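Local structure of ParA (Salmonella enterica subsp. enterica serovar Newport str. SL317, 3EZF) at residues Phe44-Val49 against Ile59-Ile64; Glu175-Ala180 against Arg238-Arg243; Leu182-Ala187 against Glu225-Gln230. The protein probably acts in partition of a P1- or P7-type plasmid, binding DNA through a winged helix-turn-helix and regulating transcription in an ADP-dependent way. All coordinates share one frame; numbering follows the deposited sequence.

Contact 1. Residues Phe44-Val49 against Ile59-Ile64. Unlike the reference sequence in segment 59-64: Asp61 (reference Glu). With SO4 (sulfate ion), chain F.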
ATOM      1  N   PHE A  44     -26.037  13.717  23.036  1.00 59.20           N
ATOM      2  CA  PHE A  44     -27.128  14.352  22.318  1.00 55.50           C
ATOM      3  C   PHE A  44     -27.963  15.171  23.299  1.00 54.21           C
ATOM      4  O   PHE A  44     -27.926  14.950  24.508  1.00 54.65           O
ATOM      5  CB  PHE A  44     -28.012  13.305  21.633  1.00 52.51           C
ATOM      6  CG  PHE A  44     -27.300  12.491  20.595  1.00 53.70           C
ATOM      7  CD1 PHE A  44     -26.443  11.458  20.962  1.00 56.38           C
ATOM      8  CD2 PHE A  44     -27.500  12.740  19.243  1.00 54.85           C
ATOM      9  CE1 PHE A  44     -25.794  10.680  19.985  1.00 54.33           C
ATOM     10  CE2 PHE A  44     -26.859  11.972  18.269  1.00 54.62           C
ATOM     11  CZ  PHE A  44     -26.009  10.942  18.641  1.00 52.00           C
ATOM     12  N   THR A  45     -28.695  16.141  22.775  1.00 54.28           N
ATOM     13  CA  THR A  45     -29.567  16.957  23.603  1.00 48.64           C
ATOM     14  C   THR A  45     -30.888  16.233  23.485  1.00 48.82           C
ATOM     15  O   THR A  45     -31.099  15.501  22.514  1.00 51.66           O
ATOM     16  CB  THR A  45     -29.759  18.347  23.006  1.00 49.35           C
ATOM     17  OG1 THR A  45     -28.573  19.122  23.181  1.00 48.33           O
ATOM     18  CG2 THR A  45     -30.917  19.044  23.674  1.00 58.37           C
ATOM     19  N   ARG A  46     -31.779  16.415  24.452  1.00 46.39           N
ATOM     20  CA  ARG A  46     -33.074  15.752  24.367  1.00 48.83           C
ATOM     21  C   ARG A  46     -33.705  15.963  23.014  1.00 50.16           C
ATOM     22  O   ARG A  46     -34.095  15.014  22.351  1.00 52.32           O
ATOM     23  CB  ARG A  46     -34.000  16.289  25.420  1.00 50.59           C
ATOM     24  CG  ARG A  46     -33.535  15.871  26.729  1.00 52.83           C
ATOM     25  CD  ARG A  46     -33.731  16.952  27.599  1.00 54.70           C
ATOM     26  NE  ARG A  46     -34.879  16.744  28.478  1.00 61.53           N
ATOM     27  CZ  ARG A  46     -35.282  17.654  29.346  1.00 65.85           C
ATOM     28  NH1 ARG A  46     -34.580  18.781  29.363  1.00 65.67           N
ATOM     29  NH2 ARG A  46     -36.341  17.469  30.167  1.00 61.83           N
ATOM     30  N   ASN A  47     -33.794  17.223  22.609  1.00 51.69           N
ATOM     31  CA  ASN A  47     -34.396  17.575  21.340  1.00 53.95           C
ATOM     32  C   ASN A  47     -33.745  16.814  20.221  1.00 55.21           C
ATOM     33  O   ASN A  47     -34.385  16.498  19.226  1.00 56.17           O
ATOM     34  CB  ASN A  47     -34.264  19.074  21.100  1.00 59.27           C
ATOM     35  CG  ASN A  47     -34.848  19.896  22.244  1.00 64.47           C
ATOM     36  OD1 ASN A  47     -35.945  19.620  22.730  1.00 63.62           O
ATOM     37  ND2 ASN A  47     -34.116  20.912  22.674  1.00 70.83           N
ATOM     38  N   ALA A  48     -32.464  16.523  20.379  1.00 55.56           N
ATOM     39  CA  ALA A  48     -31.751  15.774  19.364  1.00 52.34           C
ATOM     40  C   ALA A  48     -32.265  14.337  19.360  1.00 52.45           C
ATOM     41  O   ALA A  48     -32.618  13.811  18.303  1.00 54.22           O
ATOM     42  CB  ALA A  48     -30.267  15.806  19.647  1.00 53.19           C
ATOM     43  N   VAL A  49     -32.321  13.704  20.535  1.00 49.66           N
ATOM     44  CA  VAL A  49     -32.802  12.321  20.621  1.00 50.23           C
ATOM     45  C   VAL A  49     -34.239  12.219  20.106  1.00 49.87           C
ATOM     46  O   VAL A  49     -34.636  11.198  19.537  1.00 47.95           O
ATOM     47  CB  VAL A  49     -32.759  11.782  22.078  1.00 50.01           C
ATOM     48  CG1 VAL A  49     -33.048  10.286  22.095  1.00 44.06           C
ATOM     49  CG2 VAL A  49     -31.407  12.074  22.702  1.00 50.58           C
ATOM     50  N   ILE A  59     -41.911  10.965  23.778  1.00 55.12           N
ATOM     51  CA  ILE A  59     -41.361   9.632  24.051  1.00 54.32           C
ATOM     52  C   ILE A  59     -40.155   9.748  24.987  1.00 54.29           C
ATOM     53  O   ILE A  59     -40.104   9.113  26.043  1.00 53.79           O
ATOM     54  CB  ILE A  59     -40.848   8.937  22.770  1.00 54.59           C
ATOM     55  CG1 ILE A  59     -41.915   8.959  21.670  1.00 50.72           C
ATOM     56  CG2 ILE A  59     -40.381   7.520  23.108  1.00 50.75           C
ATOM     57  CD1 ILE A  59     -43.035   8.007  21.862  1.00 51.89           C
ATOM     58  N   VAL A  60     -39.184  10.556  24.572  1.00 50.53           N
ATOM     59  CA  VAL A  60     -37.964  10.780  25.331  1.00 50.57           C
ATOM     60  C   VAL A  60     -38.223  11.231  26.757  1.00 51.35           C
ATOM     61  O   VAL A  60     -37.799  10.584  27.708  1.00 48.58           O
ATOM     62  CB  VAL A  60     -37.084  11.833  24.626  1.00 51.78           C
ATOM     63  CG1 VAL A  60     -35.988  12.312  25.554  1.00 49.52           C
ATOM     64  CG2 VAL A  60     -36.489  11.236  23.349  1.00 46.93           C
ATOM     65  N   ASP A  61     -38.912  12.353  26.896  1.00 58.78           N
ATOM     66  CA  ASP A  61     -39.230  12.908  28.205  1.00 61.61           C
ATOM     67  C   ASP A  61     -39.925  11.879  29.101  1.00 60.78           C
ATOM     68  O   ASP A  61     -39.783  11.902  30.322  1.00 59.93           O
ATOM     69  CB  ASP A  61     -40.120  14.135  28.026  1.00 68.94           C
ATOM     70  CG  ASP A  61     -40.469  14.809  29.342  1.00 78.05           C
ATOM     71  OD1 ASP A  61     -41.068  14.150  30.219  1.00 84.10           O
ATOM     72  OD2 ASP A  61     -40.149  16.005  29.501  1.00 83.17           O
ATOM     73  N   GLN A  62     -40.676  10.977  28.483  1.00 59.45           N
ATOM     74  CA  GLN A  62     -41.397   9.949  29.209  1.00 55.15           C
ATOM     75  C   GLN A  62     -40.467   8.788  29.489  1.00 52.64           C
ATOM     76  O   GLN A  62     -40.514   8.190  30.553  1.00 54.70           O
ATOM     77  CB  GLN A  62     -42.583   9.475  28.383  1.00 61.46           C
ATOM     78  CG  GLN A  62     -43.535   8.564  29.113  1.00 67.99           C
ATOM     79  CD  GLN A  62     -44.564   7.964  28.172  1.00 74.76           C
ATOM     80  OE1 GLN A  62     -45.273   8.686  27.465  1.00 77.96           O
ATOM     81  NE2 GLN A  62     -44.649   6.636  28.153  1.00 76.78           N
ATOM     82  N   ALA A  63     -39.623   8.463  28.519  1.00 53.95           N
ATOM     83  CA  ALA A  63     -38.657   7.376  28.679  1.00 47.40           C
ATOM     84  C   ALA A  63     -37.712   7.723  29.827  1.00 47.35           C
ATOM     85  O   ALA A  63     -37.496   6.910  30.725  1.00 43.78           O
ATOM     86  CB  ALA A  63     -37.859   7.190  27.397  1.00 44.45           C
ATOM     87  N   ILE A  64     -37.155   8.934  29.798  1.00 44.24           N
ATOM     88  CA  ILE A  64     -36.241   9.371  30.842  1.00 44.61           C
ATOM     89  C   ILE A  64     -36.914   9.376  32.208  1.00 47.80           C
ATOM     90  O   ILE A  64     -36.373   8.825  33.162  1.00 48.93           O
ATOM     91  CB  ILE A  64     -35.658  10.765  30.528  1.00 42.51           C
ATOM     92  CG1 ILE A  64     -34.660  10.635  29.373  1.00 39.60           C
ATOM     93  CG2 ILE A  64     -34.987  11.348  31.754  1.00 39.45           C
ATOM     94  CD1 ILE A  64     -33.894  11.875  29.059  1.00 36.67           C
TER
HETATM   95  S   SO4 F 696     -31.227  22.243  22.074  1.00131.94           S
HETATM   96  O1  SO4 F 696     -31.561  21.646  23.378  1.00131.98           O
HETATM   97  O2  SO4 F 696     -32.365  22.084  21.153  1.00131.08           O
HETATM   98  O3  SO4 F 696     -30.037  21.587  21.504  1.00131.84           O
HETATM   99  O4  SO4 F 696     -30.953  23.675  22.274  1.00132.03           O
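Arg46 and Val60 bring the two backbones together, their CA atoms 7.0 Å apart where the short helix 46-50 faces helix 57-69. The apolar part of the contact is a valine pair: Val49 CG1 meets Val60 CG2 at 3.8 Å, the two side chains crossing at a slant. With Val60 CG1 anti to the backbone N (chi1 167°), CG2 falls anti to the carbonyl carbon and faces Val49, while CG1 reaches toward Arg46 CB. Val92 of helix 89-98 and Leu87 also pack on Val49, so the pair belongs to the interior of the small domain.

Outside it, Arg46 lies exposed. Its chain bends at chi2 and chi3, leaving NH2 at 4.1 Å from Asp61 OD2. That is longer than a salt bridge, although the guanidinium and carboxylate planes are only 25° apart. Asp61 also has a weak, long ion pair with Lys65.

Thr45 occupies the N-cap position of the short helix, and beside it Asn47 ND2 donates to O2 of a sulfate, probably from the crystallisation liquor, at 2.6 Å. The sequence of two helices within a winged helix-turn-helix domain is consistent with a DNA-binding unit. The chemistry implies that apolar packing holds the two helices together, while the charged pair contributes at most a loose electrostatic attraction.

Contact 2. Residues Glu175-Ala180 against Arg238-Arg243. Unlike the reference sequence in segment 238-243: Arg238 (reference Lys), Asn239 (reference Lys), Asp242 (reference Glu).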
ATOM      1  N   GLU A 175      -1.459 -10.206  19.451  1.00 75.40           N
ATOM      2  CA  GLU A 175      -2.171 -11.251  18.737  1.00 68.51           C
ATOM      3  C   GLU A 175      -2.814 -10.817  17.421  1.00 65.41           C
ATOM      4  O   GLU A 175      -3.908 -10.250  17.415  1.00 65.32           O
ATOM      5  CB  GLU A 175      -3.235 -11.851  19.658  1.00 72.11           C
ATOM      6  CG  GLU A 175      -3.791 -13.206  19.224  1.00 71.76           C
ATOM      7  CD  GLU A 175      -2.799 -14.327  19.420  1.00 71.15           C
ATOM      8  OE1 GLU A 175      -3.206 -15.512  19.377  1.00 69.72           O
ATOM      9  OE2 GLU A 175      -1.607 -14.017  19.613  1.00 71.03           O
ATOM     10  N   THR A 176      -2.140 -11.086  16.307  1.00 56.62           N
ATOM     11  CA  THR A 176      -2.689 -10.739  15.011  1.00 47.51           C
ATOM     12  C   THR A 176      -3.681 -11.825  14.605  1.00 48.27           C
ATOM     13  O   THR A 176      -3.708 -12.912  15.190  1.00 48.53           O
ATOM     14  CB  THR A 176      -1.604 -10.655  13.933  1.00 52.58           C
ATOM     15  OG1 THR A 176      -0.996 -11.941  13.768  1.00 53.17           O
ATOM     16  CG2 THR A 176      -0.547  -9.619  14.306  1.00 48.39           C
ATOM     17  N   ALA A 177      -4.504 -11.520  13.604  1.00 48.20           N
ATOM     18  CA  ALA A 177      -5.514 -12.445  13.102  1.00 39.94           C
ATOM     19  C   ALA A 177      -4.861 -13.690  12.501  1.00 35.12           C
ATOM     20  O   ALA A 177      -5.332 -14.816  12.699  1.00 28.23           O
ATOM     21  CB  ALA A 177      -6.381 -11.743  12.061  1.00 38.15           C
ATOM     22  N   ALA A 178      -3.772 -13.485  11.771  1.00 31.85           N
ATOM     23  CA  ALA A 178      -3.065 -14.599  11.157  1.00 36.63           C
ATOM     24  C   ALA A 178      -2.586 -15.559  12.239  1.00 34.17           C
ATOM     25  O   ALA A 178      -2.691 -16.772  12.102  1.00 29.08           O
ATOM     26  CB  ALA A 178      -1.893 -14.085  10.346  1.00 36.58           C
ATOM     27  N   GLN A 179      -2.072 -14.991  13.323  1.00 37.65           N
ATOM     28  CA  GLN A 179      -1.580 -15.774  14.443  1.00 37.78           C
ATOM     29  C   GLN A 179      -2.729 -16.452  15.194  1.00 37.65           C
ATOM     30  O   GLN A 179      -2.651 -17.648  15.492  1.00 35.62           O
ATOM     31  CB  GLN A 179      -0.776 -14.874  15.377  1.00 42.53           C
ATOM     32  CG  GLN A 179       0.497 -14.308  14.740  1.00 48.55           C
ATOM     33  CD  GLN A 179       1.084 -13.126  15.513  1.00 53.07           C
ATOM     34  OE1 GLN A 179       2.012 -12.462  15.040  1.00 53.84           O
ATOM     35  NE2 GLN A 179       0.544 -12.858  16.703  1.00 53.09           N
ATOM     36  N   ALA A 180      -3.797 -15.708  15.482  1.00 36.12           N
ATOM     37  CA  ALA A 180      -4.943 -16.273  16.190  1.00 31.05           C
ATOM     38  C   ALA A 180      -5.500 -17.489  15.464  1.00 34.04           C
ATOM     39  O   ALA A 180      -5.894 -18.472  16.093  1.00 39.31           O
ATOM     40  CB  ALA A 180      -6.009 -15.245  16.355  1.00 30.65           C
ATOM     41  N   ARG A 238     -13.489 -21.201  10.880  1.00 42.97           N
ATOM     42  CA  ARG A 238     -13.514 -22.108  12.008  1.00 42.13           C
ATOM     43  C   ARG A 238     -12.802 -21.671  13.282  1.00 41.77           C
ATOM     44  O   ARG A 238     -13.296 -21.925  14.370  1.00 45.97           O
ATOM     45  CB  ARG A 238     -12.950 -23.462  11.585  1.00 45.71           C
ATOM     46  CG  ARG A 238     -13.580 -24.621  12.326  1.00 53.56           C
ATOM     47  CD  ARG A 238     -12.620 -25.795  12.477  1.00 64.42           C
ATOM     48  NE  ARG A 238     -11.544 -25.502  13.424  1.00 68.79           N
ATOM     49  CZ  ARG A 238     -11.063 -26.386  14.295  1.00 72.02           C
ATOM     50  NH1 ARG A 238     -11.565 -27.618  14.333  1.00 70.17           N
ATOM     51  NH2 ARG A 238     -10.087 -26.041  15.133  1.00 70.64           N
ATOM     52  N   ASN A 239     -11.653 -21.016  13.163  1.00 43.91           N
ATOM     53  CA  ASN A 239     -10.889 -20.641  14.346  1.00 46.24           C
ATOM     54  C   ASN A 239     -11.104 -19.245  14.920  1.00 42.01           C
ATOM     55  O   ASN A 239     -10.622 -18.945  16.010  1.00 42.14           O
ATOM     56  CB  ASN A 239      -9.396 -20.892  14.080  1.00 43.00           C
ATOM     57  CG  ASN A 239      -9.080 -22.367  13.879  1.00 40.76           C
ATOM     58  OD1 ASN A 239      -7.961 -22.728  13.524  1.00 35.49           O
ATOM     59  ND2 ASN A 239     -10.067 -23.223  14.108  1.00 39.61           N
ATOM     60  N   ILE A 240     -11.813 -18.390  14.196  1.00 39.35           N
ATOM     61  CA  ILE A 240     -12.084 -17.055  14.709  1.00 43.88           C
ATOM     62  C   ILE A 240     -13.556 -16.693  14.589  1.00 44.91           C
ATOM     63  O   ILE A 240     -14.241 -16.531  15.597  1.00 44.39           O
ATOM     64  CB  ILE A 240     -11.239 -15.952  13.992  1.00 39.84           C
ATOM     65  CG1 ILE A 240      -9.751 -16.114  14.357  1.00 35.65           C
ATOM     66  CG2 ILE A 240     -11.755 -14.553  14.402  1.00 28.96           C
ATOM     67  CD1 ILE A 240      -8.818 -15.115  13.722  1.00 25.93           C
ATOM     68  N   ILE A 241     -14.030 -16.594  13.348  1.00 48.10           N
ATOM     69  CA  ILE A 241     -15.410 -16.216  13.041  1.00 47.14           C
ATOM     70  C   ILE A 241     -16.463 -17.044  13.738  1.00 48.91           C
ATOM     71  O   ILE A 241     -17.286 -16.497  14.470  1.00 48.67           O
ATOM     72  CB  ILE A 241     -15.670 -16.223  11.500  1.00 46.83           C
ATOM     73  CG1 ILE A 241     -15.023 -14.980  10.870  1.00 44.75           C
ATOM     74  CG2 ILE A 241     -17.164 -16.226  11.204  1.00 39.91           C
ATOM     75  CD1 ILE A 241     -15.112 -14.916   9.370  1.00 41.01           C
ATOM     76  N   ASP A 242     -16.457 -18.354  13.525  1.00 51.77           N
ATOM     77  CA  ASP A 242     -17.450 -19.200  14.183  1.00 52.76           C
ATOM     78  C   ASP A 242     -17.269 -19.207  15.702  1.00 52.12           C
ATOM     79  O   ASP A 242     -18.205 -19.502  16.431  1.00 53.35           O
ATOM     80  CB  ASP A 242     -17.404 -20.638  13.645  1.00 53.33           C
ATOM     81  CG  ASP A 242     -18.413 -20.878  12.525  1.00 63.09           C
ATOM     82  OD1 ASP A 242     -19.301 -20.019  12.336  1.00 68.61           O
ATOM     83  OD2 ASP A 242     -18.335 -21.926  11.841  1.00 63.60           O
ATOM     84  N   ARG A 243     -16.081 -18.859  16.188  1.00 50.14           N
ATOM     85  CA  ARG A 243     -15.849 -18.854  17.627  1.00 51.28           C
ATOM     86  C   ARG A 243     -16.326 -17.569  18.324  1.00 50.65           C
ATOM     87  O   ARG A 243     -16.368 -17.502  19.557  1.00 47.69           O
ATOM     88  CB  ARG A 243     -14.363 -19.094  17.930  1.00 54.87           C
ATOM     89  CG  ARG A 243     -13.795 -20.340  17.269  1.00 61.74           C
ATOM     90  CD  ARG A 243     -12.979 -21.181  18.225  1.00 63.90           C
ATOM     91  NE  ARG A 243     -13.672 -22.426  18.560  1.00 76.09           N
ATOM     92  CZ  ARG A 243     -13.624 -23.553  17.847  1.00 80.03           C
ATOM     93  NH1 ARG A 243     -12.902 -23.625  16.731  1.00 77.97           N
ATOM     94  NH2 ARG A 243     -14.315 -24.619  18.256  1.00 81.98           N
TER
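Ile240 packs against Ala177 and Ala180 in a buried helix-to-helix contact whose side chains are all apolar, made where helix 177-182 and helix 235-241 come together near an edge of the central sheet. One methyl does the work. Ile240 CD1 lies 3.9 Å from Ala180 CB and 4.5 Å from Ala177 CB, and it also touches the backbone at Ala177 O, 3.6 Å away. CD1 gets there because the Ile240 chain runs out straight, chi2 180°, from a CG1 set anti to the carbonyl carbon. The alanines offer little more than backbone and a single methyl each, which lets the isoleucine come close to the helix; the CA atoms of Ala180 and Ile240 are 7.3 Å apart.

Both segments belong to the P-loop NTPase part of the chain, a six-stranded parallel sheet with helices packed on it. Strand 203-206 is one of its outermost strands, and Ile206 touches both Ala177 and Ile240, so strand and helices share one apolar layer here. Arg238 to Ile241 form a wider pi-type turn, and Ile240 leaves this irregular stretch of helix toward the alanines.

The start of the other helix is fixed more conventionally. Thr176 is its N-cap: OG1 accepts from Gln179 N at 3.3 Å, with an angle of 155° at the hydrogen, and also shares a hydrogen bond with Asp212. Thr176 O takes the first backbone bond, from Ala180 N, at 2.8 Å, and that bond holds in place the residue whose methyl receives Ile240.

Contact 3. Residues Leu182-Ala187 against Glu225-Gln230. Unlike the reference sequence in segment 182-187: Asn184 (reference Asp). Unlike the reference sequence in segment 225-230: Gln230 (reference Met).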
ATOM      1  N   LEU A 182      -3.891 -19.632  13.610  1.00 44.06           N
ATOM      2  CA  LEU A 182      -2.978 -20.758  13.755  1.00 49.72           C
ATOM      3  C   LEU A 182      -2.945 -21.339  15.171  1.00 52.72           C
ATOM      4  O   LEU A 182      -2.657 -22.526  15.350  1.00 50.39           O
ATOM      5  CB  LEU A 182      -1.564 -20.344  13.321  1.00 44.82           C
ATOM      6  CG  LEU A 182      -1.372 -20.075  11.820  1.00 45.08           C
ATOM      7  CD1 LEU A 182       0.056 -19.582  11.538  1.00 42.40           C
ATOM      8  CD2 LEU A 182      -1.660 -21.357  11.051  1.00 38.45           C
ATOM      9  N   ASN A 183      -3.269 -20.521  16.171  1.00 52.94           N
ATOM     10  CA  ASN A 183      -3.231 -20.981  17.553  1.00 51.31           C
ATOM     11  C   ASN A 183      -4.477 -21.690  18.068  1.00 53.78           C
ATOM     12  O   ASN A 183      -4.605 -21.911  19.273  1.00 57.33           O
ATOM     13  CB  ASN A 183      -2.896 -19.822  18.486  1.00 47.36           C
ATOM     14  CG  ASN A 183      -1.607 -19.142  18.115  1.00 48.75           C
ATOM     15  OD1 ASN A 183      -0.646 -19.796  17.724  1.00 49.38           O
ATOM     16  ND2 ASN A 183      -1.573 -17.821  18.246  1.00 47.99           N
ATOM     17  N   ASN A 184      -5.387 -22.056  17.174  1.00 50.40           N
ATOM     18  CA  ASN A 184      -6.604 -22.749  17.586  1.00 49.88           C
ATOM     19  C   ASN A 184      -7.119 -22.246  18.955  1.00 49.87           C
ATOM     20  O   ASN A 184      -7.348 -23.040  19.869  1.00 47.65           O
ATOM     21  CB  ASN A 184      -6.322 -24.247  17.661  1.00 49.93           C
ATOM     22  CG  ASN A 184      -7.569 -25.083  17.522  1.00 52.29           C
ATOM     23  OD1 ASN A 184      -8.675 -24.609  17.753  1.00 58.37           O
ATOM     24  ND2 ASN A 184      -7.397 -26.344  17.150  1.00 52.38           N
ATOM     25  N   LEU A 185      -7.284 -20.928  19.090  1.00 51.52           N
ATOM     26  CA  LEU A 185      -7.770 -20.319  20.328  1.00 47.68           C
ATOM     27  C   LEU A 185      -9.229 -20.644  20.582  1.00 48.07           C
ATOM     28  O   LEU A 185      -9.919 -21.184  19.712  1.00 50.05           O
ATOM     29  CB  LEU A 185      -7.613 -18.808  20.277  1.00 44.26           C
ATOM     30  CG  LEU A 185      -6.209 -18.299  19.964  1.00 44.50           C
ATOM     31  CD1 LEU A 185      -6.180 -16.780  20.181  1.00 40.80           C
ATOM     32  CD2 LEU A 185      -5.196 -18.999  20.854  1.00 42.63           C
ATOM     33  N   ASP A 186      -9.692 -20.284  21.775  1.00 47.47           N
ATOM     34  CA  ASP A 186     -11.066 -20.537  22.210  1.00 47.84           C
ATOM     35  C   ASP A 186     -11.860 -19.240  22.252  1.00 46.86           C
ATOM     36  O   ASP A 186     -11.289 -18.149  22.278  1.00 45.50           O
ATOM     37  CB  ASP A 186     -11.045 -21.168  23.603  1.00 48.93           C
ATOM     38  CG  ASP A 186     -10.221 -20.344  24.593  1.00 50.09           C
ATOM     39  OD1 ASP A 186     -10.802 -19.536  25.350  1.00 51.55           O
ATOM     40  OD2 ASP A 186      -8.980 -20.488  24.597  1.00 47.13           O
ATOM     41  N   ALA A 187     -13.181 -19.361  22.284  1.00 46.12           N
ATOM     42  CA  ALA A 187     -14.044 -18.188  22.305  1.00 49.57           C
ATOM     43  C   ALA A 187     -13.628 -17.121  23.319  1.00 49.16           C
ATOM     44  O   ALA A 187     -13.571 -15.934  23.006  1.00 49.62           O
ATOM     45  CB  ALA A 187     -15.476 -18.617  22.556  1.00 45.66           C
ATOM     46  N   GLU A 225       1.497 -28.123  10.178  1.00 64.00           N
ATOM     47  CA  GLU A 225       2.172 -28.307  11.460  1.00 61.31           C
ATOM     48  C   GLU A 225       1.221 -28.083  12.632  1.00 56.39           C
ATOM     49  O   GLU A 225       0.931 -28.999  13.388  1.00 53.86           O
ATOM     50  CB  GLU A 225       3.360 -27.339  11.525  1.00 63.54           C
ATOM     51  CG  GLU A 225       4.082 -27.246  12.843  1.00 71.75           C
ATOM     52  CD  GLU A 225       5.322 -26.361  12.751  1.00 78.69           C
ATOM     53  OE1 GLU A 225       5.913 -26.031  13.809  1.00 83.75           O
ATOM     54  OE2 GLU A 225       5.713 -26.000  11.618  1.00 78.43           O
ATOM     55  N   HIS A 226       0.713 -26.860  12.737  1.00 60.53           N
ATOM     56  CA  HIS A 226      -0.193 -26.438  13.799  1.00 59.86           C
ATOM     57  C   HIS A 226      -1.641 -26.873  13.699  1.00 60.56           C
ATOM     58  O   HIS A 226      -2.322 -26.962  14.717  1.00 65.20           O
ATOM     59  CB  HIS A 226      -0.149 -24.924  13.910  1.00 60.03           C
ATOM     60  CG  HIS A 226       1.183 -24.401  14.333  1.00 63.78           C
ATOM     61  ND1 HIS A 226       1.567 -24.337  15.656  1.00 64.05           N
ATOM     62  CD2 HIS A 226       2.239 -23.964  13.613  1.00 64.87           C
ATOM     63  CE1 HIS A 226       2.802 -23.881  15.728  1.00 69.35           C
ATOM     64  NE2 HIS A 226       3.233 -23.647  14.497  1.00 67.25           N
ATOM     65  N   LEU A 227      -2.121 -27.124  12.489  1.00 58.97           N
ATOM     66  CA  LEU A 227      -3.504 -27.534  12.305  1.00 56.34           C
ATOM     67  C   LEU A 227      -3.561 -28.770  11.436  1.00 58.67           C
ATOM     68  O   LEU A 227      -4.000 -28.714  10.288  1.00 57.20           O
ATOM     69  CB  LEU A 227      -4.309 -26.402  11.669  1.00 53.05           C
ATOM     70  CG  LEU A 227      -4.445 -25.154  12.534  1.00 49.66           C
ATOM     71  CD1 LEU A 227      -4.927 -23.981  11.699  1.00 53.25           C
ATOM     72  CD2 LEU A 227      -5.411 -25.440  13.660  1.00 55.46           C
ATOM     73  N   PRO A 228      -3.119 -29.913  11.984  1.00 62.05           N
ATOM     74  CA  PRO A 228      -3.108 -31.194  11.265  1.00 59.92           C
ATOM     75  C   PRO A 228      -4.461 -31.505  10.633  1.00 60.42           C
ATOM     76  O   PRO A 228      -5.511 -31.240  11.222  1.00 58.90           O
ATOM     77  CB  PRO A 228      -2.751 -32.190  12.359  1.00 62.89           C
ATOM     78  CG  PRO A 228      -3.381 -31.565  13.584  1.00 64.88           C
ATOM     79  CD  PRO A 228      -2.926 -30.133  13.428  1.00 62.90           C
ATOM     80  N   GLY A 229      -4.428 -32.061   9.428  1.00 60.38           N
ATOM     81  CA  GLY A 229      -5.656 -32.415   8.743  1.00 55.65           C
ATOM     82  C   GLY A 229      -6.626 -31.284   8.497  1.00 56.52           C
ATOM     83  O   GLY A 229      -7.731 -31.532   8.040  1.00 62.36           O
ATOM     84  N   GLN A 230      -6.219 -30.052   8.786  1.00 60.07           N
ATOM     85  CA  GLN A 230      -7.062 -28.871   8.596  1.00 59.80           C
ATOM     86  C   GLN A 230      -7.002 -28.339   7.167  1.00 58.73           C
ATOM     87  O   GLN A 230      -5.982 -28.460   6.497  1.00 60.44           O
ATOM     88  CB  GLN A 230      -6.612 -27.757   9.540  1.00 67.05           C
ATOM     89  CG  GLN A 230      -7.260 -27.761  10.895  1.00 72.24           C
ATOM     90  CD  GLN A 230      -8.729 -27.435  10.812  1.00 77.81           C
ATOM     91  OE1 GLN A 230      -9.386 -27.245  11.833  1.00 81.40           O
ATOM     92  NE2 GLN A 230      -9.259 -27.367   9.592  1.00 76.99           N
TER
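Leu182 and Leu227 have the most surface buried in this contact, with His226 next. Leu182 ends helix 177-182 and His226 ends helix 219-226, and their CA atoms stand 6.3 Å apart, so two helix C-termini come side by side. The leucines meet through methyl groups, Leu182 CD2 against Leu227 CD1 at 4.2 Å. Leu227 has its CG anti to the carbonyl carbon (chi1 -65°), a setting that carries the branched end across to the other segment.

The histidine joins through the root of its side chain: His226 CB lies 3.8 Å from Leu182 O, a carbonyl of the last helical turn. No hydrogen bond crosses between the segments, and what holds them is van der Waals packing. Asn184, which has left-handed backbone angles, directs its side chain toward Leu227 near the surface.

Just past Leu227 the chain reverses in a type II beta turn from Leu227 to Gln230. Pro228 and Gly229 fill its two central positions, the glycine with the positive phi (58°) expected at the third position of this turn. The turn starts the path from helix 219-226 to helix 235-241.

The leucine pair sits in a junction of three helices. Trp219 and Leu222 of helix 219-226 pack on Leu182, and Ile235 and Asn239 of helix 235-241 lie against Leu227. From Leu182 the chain runs on to Asp186, the N-cap of helix 187-194.

How the contacts relate
Contact 1 stands apart in the winged helix-turn-helix region, its centre 41 Å from that of contact 2 and 49 Å from that of contact 3, on the opposite side of the chain's centre. It also closes before the others open. Contacts 2 and 3 are neighbours, with centres about 9 Å apart inside the P-loop NTPase part. Contact 3 is nested in the loop that contact 2 closes; the two share helix 177-182, and helix 235-241 of contact 2 packs on Leu227 of contact 3. They also touch directly through a probable hydrogen bond between Glu175 and Asn183. The chain thus separates a probable DNA-binding module from the probable nucleotide-binding one, whose helices the later contacts pack together.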